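Local atomic coordinates of DUF952 domain-containing protein (Caulobacter vibrioides, PDB entry 2O0Q), a protein that is of unknown function but belongs to the DUF952 family, which is placed in the ADP-ribosyl clan, a relationship that by itself establishes no activity. Residues Arg10-Glu23 with Pro87-Leu99. Numbering follows the deposited sequence.
Sequences RAEWDAAKAQGRFE and PLLVSEVTREADL
Glu96 OE2 accepts the indole N-H of Trp13 (NE1 to OE2, 2.9 Å) and a hydrogen from a water that also takes one from Lys17 NZ. The pair joins helix 10-19 to strand 93-98, an outermost strand of the six-stranded antiparallel sheet, while just beyond the helix strands 21-22 and 88-89 form a separate two-stranded antiparallel ladder. The carboxylate plane stands 70° from the indole; OE2 lies near the ring plane, and NE1 approaches it from above the carboxylate. With chi1 at -177° the indole of Trp13 swings away from the backbone N and lies toward the strand; CH2 packs on Val93 CG2 at 3.6 Å and more loosely on Val90 CG1, Lys17 CG lies over one ring face, and Val57 and Leu59 of strand 56-62 also touch the ring. At the start of the helix the Arg10 chain bends at chi2 and chi3 and presents the edge of its guanidinium: NH2 donates in plane to the syn lone pair of Asp98 OD1 (2.7 Å), NH1 reaches Asp14 OD1 on the syn side but out of that carboxylate's plane, and a long ion pair runs to Glu96. One water takes hydrogens from Arg10 NH1 and Lys17 NZ and gives one to Glu96 OE1, so both basic side chains probably stabilise the carboxylate's negative charge. Gly20, with positive phi, turns the chain out of the helix. Phe22 and Leu88 then form a hydrogen-bonded pair, Phe22 N to Leu88 O 2.7 Å and Leu88 N to Phe22 O 2.8 Å. Val90 N, 3.1 Å from Gly20 O, donates from above that carbonyl's plane.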
loop_
_atom_site.group_PDB
_atom_site.type_symbol
_atom_site.label_atom_id
_atom_site.label_comp_id
_atom_site.label_asym_id
_atom_site.label_seq_id
_atom_site.Cartn_x
_atom_site.Cartn_y
_atom_site.Cartn_z
ATOM N N ARG A 10 0.471 -9.650 -6.589
ATOM C CA ARG A 10 0.595 -10.897 -5.841
ATOM C C ARG A 10 2.045 -11.383 -5.928
ATOM O O ARG A 10 2.608 -11.884 -4.952
ATOM C CB ARG A 10 -0.365 -11.943 -6.420
ATOM C CG ARG A 10 -0.087 -13.392 -6.010
ATOM C CD ARG A 10 0.003 -13.577 -4.503
ATOM N NE ARG A 10 -1.238 -13.246 -3.808
ATOM C CZ ARG A 10 -1.431 -13.436 -2.506
ATOM N NH1 ARG A 10 -0.459 -13.958 -1.767
ATOM N NH2 ARG A 10 -2.584 -13.102 -1.938
ATOM N N ALA A 11 2.652 -11.214 -7.097
ATOM C CA ALA A 11 4.037 -11.632 -7.293
ATOM C C ALA A 11 4.948 -10.925 -6.298
ATOM O O ALA A 11 5.785 -11.552 -5.648
ATOM C CB ALA A 11 4.483 -11.319 -8.717
ATOM N N GLU A 12 4.781 -9.614 -6.177
ATOM C CA GLU A 12 5.608 -8.845 -5.265
ATOM C C GLU A 12 5.386 -9.227 -3.809
ATOM O O GLU A 12 6.335 -9.258 -3.021
ATOM C CB GLU A 12 5.369 -7.350 -5.488
ATOM C CG GLU A 12 5.986 -6.855 -6.793
ATOM C CD GLU A 12 5.548 -5.453 -7.161
ATOM O OE1 GLU A 12 4.329 -5.244 -7.327
ATOM O OE2 GLU A 12 6.422 -4.566 -7.288
ATOM N N TRP A 13 4.143 -9.535 -3.450
ATOM C CA TRP A 13 3.843 -9.916 -2.077
ATOM C C TRP A 13 4.445 -11.292 -1.766
ATOM O O TRP A 13 5.027 -11.489 -0.697
ATOM C CB TRP A 13 2.328 -9.924 -1.844
ATOM C CG TRP A 13 1.920 -10.247 -0.425
ATOM C CD1 TRP A 13 0.929 -11.104 -0.039
ATOM C CD2 TRP A 13 2.487 -9.720 0.786
ATOM N NE1 TRP A 13 0.844 -11.148 1.333
ATOM C CE2 TRP A 13 1.787 -10.309 1.866
ATOM C CE3 TRP A 13 3.515 -8.809 1.064
ATOM C CZ2 TRP A 13 2.082 -10.019 3.205
ATOM C CZ3 TRP A 13 3.812 -8.519 2.403
ATOM C CH2 TRP A 13 3.095 -9.125 3.453
ATOM N N ASP A 14 4.317 -12.243 -2.692
ATOM C CA ASP A 14 4.894 -13.566 -2.462
ATOM C C ASP A 14 6.412 -13.430 -2.346
ATOM O O ASP A 14 7.040 -14.047 -1.479
ATOM C CB ASP A 14 4.564 -14.533 -3.608
ATOM C CG ASP A 14 3.127 -15.015 -3.576
ATOM O OD1 ASP A 14 2.474 -14.918 -2.518
ATOM O OD2 ASP A 14 2.652 -15.513 -4.620
ATOM N N ALA A 15 6.993 -12.614 -3.223
ATOM C CA ALA A 15 8.433 -12.383 -3.220
ATOM C C ALA A 15 8.847 -11.766 -1.890
ATOM O O ALA A 15 9.916 -12.067 -1.353
ATOM C CB ALA A 15 8.815 -11.459 -4.364
ATOM N N ALA A 16 7.994 -10.897 -1.361
ATOM C CA ALA A 16 8.277 -10.245 -0.092
ATOM C C ALA A 16 8.265 -11.275 1.035
ATOM O O ALA A 16 9.142 -11.278 1.898
ATOM C CB ALA A 16 7.245 -9.156 0.175
ATOM N N LYS A 17 7.278 -12.163 1.018
ATOM C CA LYS A 17 7.176 -13.181 2.054
ATOM C C LYS A 17 8.368 -14.139 2.039
ATOM O O LYS A 17 8.778 -14.647 3.085
ATOM C CB LYS A 17 5.862 -13.956 1.907
ATOM C CG LYS A 17 4.631 -13.103 2.179
ATOM C CD LYS A 17 3.409 -13.946 2.502
ATOM C CE LYS A 17 2.985 -14.811 1.335
ATOM N NZ LYS A 17 1.821 -15.673 1.705
ATOM N N ALA A 18 8.930 -14.369 0.855
ATOM C CA ALA A 18 10.075 -15.262 0.717
ATOM C C ALA A 18 11.349 -14.618 1.260
ATOM O O ALA A 18 12.346 -15.299 1.507
ATOM C CB ALA A 18 10.261 -15.641 -0.742
ATOM N N GLN A 19 11.311 -13.302 1.451
ATOM C CA GLN A 19 12.466 -12.571 1.961
ATOM C C GLN A 19 12.270 -12.101 3.405
ATOM O O GLN A 19 13.227 -11.710 4.069
ATOM C CB GLN A 19 12.760 -11.363 1.064
ATOM C CG GLN A 19 13.061 -11.729 -0.385
ATOM C CD GLN A 19 14.324 -12.568 -0.531
ATOM O OE1 GLN A 19 14.549 -13.200 -1.568
ATOM N NE2 GLN A 19 15.160 -12.568 0.504
ATOM N N GLY A 20 11.034 -12.144 3.887
ATOM C CA GLY A 20 10.758 -11.704 5.245
ATOM C C GLY A 20 10.356 -10.239 5.318
ATOM O O GLY A 20 9.928 -9.750 6.367
ATOM N N ARG A 21 10.501 -9.528 4.204
ATOM C CA ARG A 21 10.137 -8.117 4.166
ATOM C C ARG A 21 9.922 -7.612 2.744
ATOM O O ARG A 21 10.457 -8.173 1.784
ATOM C CB ARG A 21 11.206 -7.266 4.873
ATOM C CG ARG A 21 12.519 -7.026 4.107
ATOM C CD ARG A 21 13.363 -8.284 3.940
ATOM N NE ARG A 21 14.687 -7.981 3.389
ATOM C CZ ARG A 21 15.705 -7.486 4.090
ATOM N NH1 ARG A 21 15.573 -7.235 5.387
ATOM N NH2 ARG A 21 16.862 -7.229 3.492
ATOM N N PHE A 22 9.121 -6.559 2.618
ATOM C CA PHE A 22 8.834 -5.953 1.325
ATOM C C PHE A 22 9.752 -4.745 1.193
ATOM O O PHE A 22 9.675 -3.809 1.989
ATOM C CB PHE A 22 7.364 -5.518 1.261
ATOM C CG PHE A 22 6.996 -4.785 -0.002
ATOM C CD1 PHE A 22 7.219 -5.360 -1.246
ATOM C CD2 PHE A 22 6.412 -3.518 0.057
ATOM C CE1 PHE A 22 6.867 -4.684 -2.414
ATOM C CE2 PHE A 22 6.059 -2.837 -1.100
ATOM C CZ PHE A 22 6.286 -3.419 -2.336
ATOM N N GLU A 23 10.629 -4.769 0.197
ATOM C CA GLU A 23 11.568 -3.673 0.012
ATOM C C GLU A 23 11.019 -2.553 -0.850
ATOM O O GLU A 23 11.629 -1.491 -0.959
ATOM C CB GLU A 23 12.876 -4.203 -0.572
ATOM C CG GLU A 23 13.463 -5.329 0.264
ATOM C CD GLU A 23 14.855 -5.718 -0.169
ATOM O OE1 GLU A 23 15.048 -5.988 -1.375
ATOM O OE2 GLU A 23 15.753 -5.760 0.699
ATOM N N PRO A 87 12.356 -0.931 4.478
ATOM C CA PRO A 87 11.471 -2.000 4.008
ATOM C C PRO A 87 10.371 -2.312 5.022
ATOM O O PRO A 87 10.548 -2.119 6.227
ATOM C CB PRO A 87 12.429 -3.173 3.778
ATOM C CG PRO A 87 13.599 -2.859 4.675
ATOM C CD PRO A 87 13.756 -1.379 4.526
ATOM N N LEU A 88 9.225 -2.769 4.525
ATOM C CA LEU A 88 8.107 -3.115 5.395
ATOM C C LEU A 88 8.213 -4.583 5.776
ATOM O O LEU A 88 8.233 -5.459 4.915
ATOM C CB LEU A 88 6.778 -2.866 4.684
ATOM C CG LEU A 88 5.489 -3.283 5.386
ATOM C CD1 LEU A 88 5.256 -2.394 6.597
ATOM C CD2 LEU A 88 4.331 -3.173 4.410
ATOM N N LEU A 89 8.293 -4.847 7.072
ATOM C CA LEU A 89 8.389 -6.213 7.559
ATOM C C LEU A 89 7.101 -6.964 7.267
ATOM O O LEU A 89 6.010 -6.397 7.349
ATOM C CB LEU A 89 8.651 -6.211 9.065
ATOM C CG LEU A 89 10.066 -6.473 9.589
ATOM C CD1 LEU A 89 11.122 -5.873 8.680
ATOM C CD2 LEU A 89 10.163 -5.920 11.001
ATOM N N VAL A 90 7.223 -8.240 6.915
ATOM C CA VAL A 90 6.038 -9.043 6.640
ATOM C C VAL A 90 5.206 -9.108 7.916
ATOM O O VAL A 90 3.976 -9.120 7.866
ATOM C CB VAL A 90 6.420 -10.475 6.186
ATOM C CG1 VAL A 90 5.191 -11.368 6.155
ATOM C CG2 VAL A 90 7.049 -10.420 4.804
ATOM N N SER A 91 5.892 -9.122 9.058
ATOM C CA SER A 91 5.235 -9.184 10.363
ATOM C C SER A 91 4.508 -7.892 10.733
ATOM O O SER A 91 3.710 -7.869 11.672
ATOM C CB SER A 91 6.258 -9.508 11.458
ATOM O OG SER A 91 7.236 -8.487 11.572
ATOM N N GLU A 92 4.784 -6.819 10.004
ATOM C CA GLU A 92 4.144 -5.542 10.298
ATOM C C GLU A 92 2.805 -5.370 9.585
ATOM O O GLU A 92 2.116 -4.362 9.762
ATOM C CB GLU A 92 5.098 -4.394 9.955
ATOM C CG GLU A 92 6.315 -4.347 10.867
ATOM C CD GLU A 92 7.289 -3.242 10.521
ATOM O OE1 GLU A 92 7.646 -3.110 9.331
ATOM O OE2 GLU A 92 7.712 -2.511 11.446
ATOM N N VAL A 93 2.436 -6.360 8.780
ATOM C CA VAL A 93 1.167 -6.321 8.069
ATOM C C VAL A 93 0.097 -6.917 8.976
ATOM O O VAL A 93 0.211 -8.068 9.399
ATOM C CB VAL A 93 1.219 -7.143 6.764
ATOM C CG1 VAL A 93 -0.169 -7.235 6.162
ATOM C CG2 VAL A 93 2.179 -6.498 5.778
ATOM N N THR A 94 -0.941 -6.138 9.270
ATOM C CA THR A 94 -2.018 -6.606 10.137
ATOM C C THR A 94 -2.949 -7.561 9.393
ATOM O O THR A 94 -3.388 -8.568 9.950
ATOM C CB THR A 94 -2.820 -5.421 10.710
ATOM O OG1 THR A 94 -3.508 -4.743 9.651
ATOM C CG2 THR A 94 -1.882 -4.441 11.397
ATOM N N ARG A 95 -3.254 -7.247 8.138
ATOM C CA ARG A 95 -4.101 -8.119 7.332
ATOM C C ARG A 95 -3.972 -7.828 5.843
ATOM O O ARG A 95 -3.650 -6.709 5.439
ATOM C CB ARG A 95 -5.573 -8.020 7.756
ATOM C CG ARG A 95 -6.249 -6.688 7.501
ATOM C CD ARG A 95 -7.770 -6.838 7.579
ATOM N NE ARG A 95 -8.453 -5.548 7.650
ATOM C CZ ARG A 95 -8.561 -4.820 8.760
ATOM N NH1 ARG A 95 -8.037 -5.260 9.898
ATOM N NH2 ARG A 95 -9.186 -3.650 8.732
ATOM N N GLU A 96 -4.216 -8.854 5.037
ATOM C CA GLU A 96 -4.135 -8.736 3.591
ATOM C C GLU A 96 -5.437 -9.188 2.956
ATOM O O GLU A 96 -6.256 -9.852 3.594
ATOM C CB GLU A 96 -2.984 -9.583 3.047
ATOM C CG GLU A 96 -3.042 -11.047 3.446
ATOM C CD GLU A 96 -1.981 -11.874 2.747
ATOM O OE1 GLU A 96 -2.161 -12.191 1.553
ATOM O OE2 GLU A 96 -0.957 -12.198 3.387
ATOM N N ALA A 97 -5.612 -8.832 1.689
ATOM C CA ALA A 97 -6.814 -9.189 0.953
ATOM C C ALA A 97 -6.557 -9.104 -0.537
ATOM O O ALA A 97 -5.823 -8.225 -1.001
ATOM C CB ALA A 97 -7.948 -8.251 1.333
ATOM N N ASP A 98 -7.146 -10.025 -1.291
ATOM C CA ASP A 98 -6.983 -10.002 -2.736
ATOM C C ASP A 98 -8.065 -9.085 -3.279
ATOM O O ASP A 98 -9.232 -9.198 -2.906
ATOM C CB ASP A 98 -7.124 -11.404 -3.324
ATOM C CG ASP A 98 -6.075 -12.361 -2.796
ATOM O OD1 ASP A 98 -4.898 -11.957 -2.674
ATOM O OD2 ASP A 98 -6.430 -13.523 -2.513
ATOM N N LEU A 99 -7.672 -8.174 -4.157
ATOM C CA LEU A 99 -8.596 -7.203 -4.728
ATOM C C LEU A 99 -9.258 -7.626 -6.031
ATOM O O LEU A 99 -8.700 -8.409 -6.802
ATOM C CB LEU A 99 -7.864 -5.880 -4.951
ATOM C CG LEU A 99 -7.297 -5.191 -3.709
ATOM C CD1 LEU A 99 -6.454 -4.000 -4.128
ATOM C CD2 LEU A 99 -8.439 -4.754 -2.802
HETATM O O HOH W 1 -3.515 -13.046 -5.282
HETATM O O HOH W 2 -0.686 -14.433 1.040
HETATM O O HOH W 3 0.318 -14.242 4.200
HETATM O O HOH W 4 8.783 -10.079 8.962
#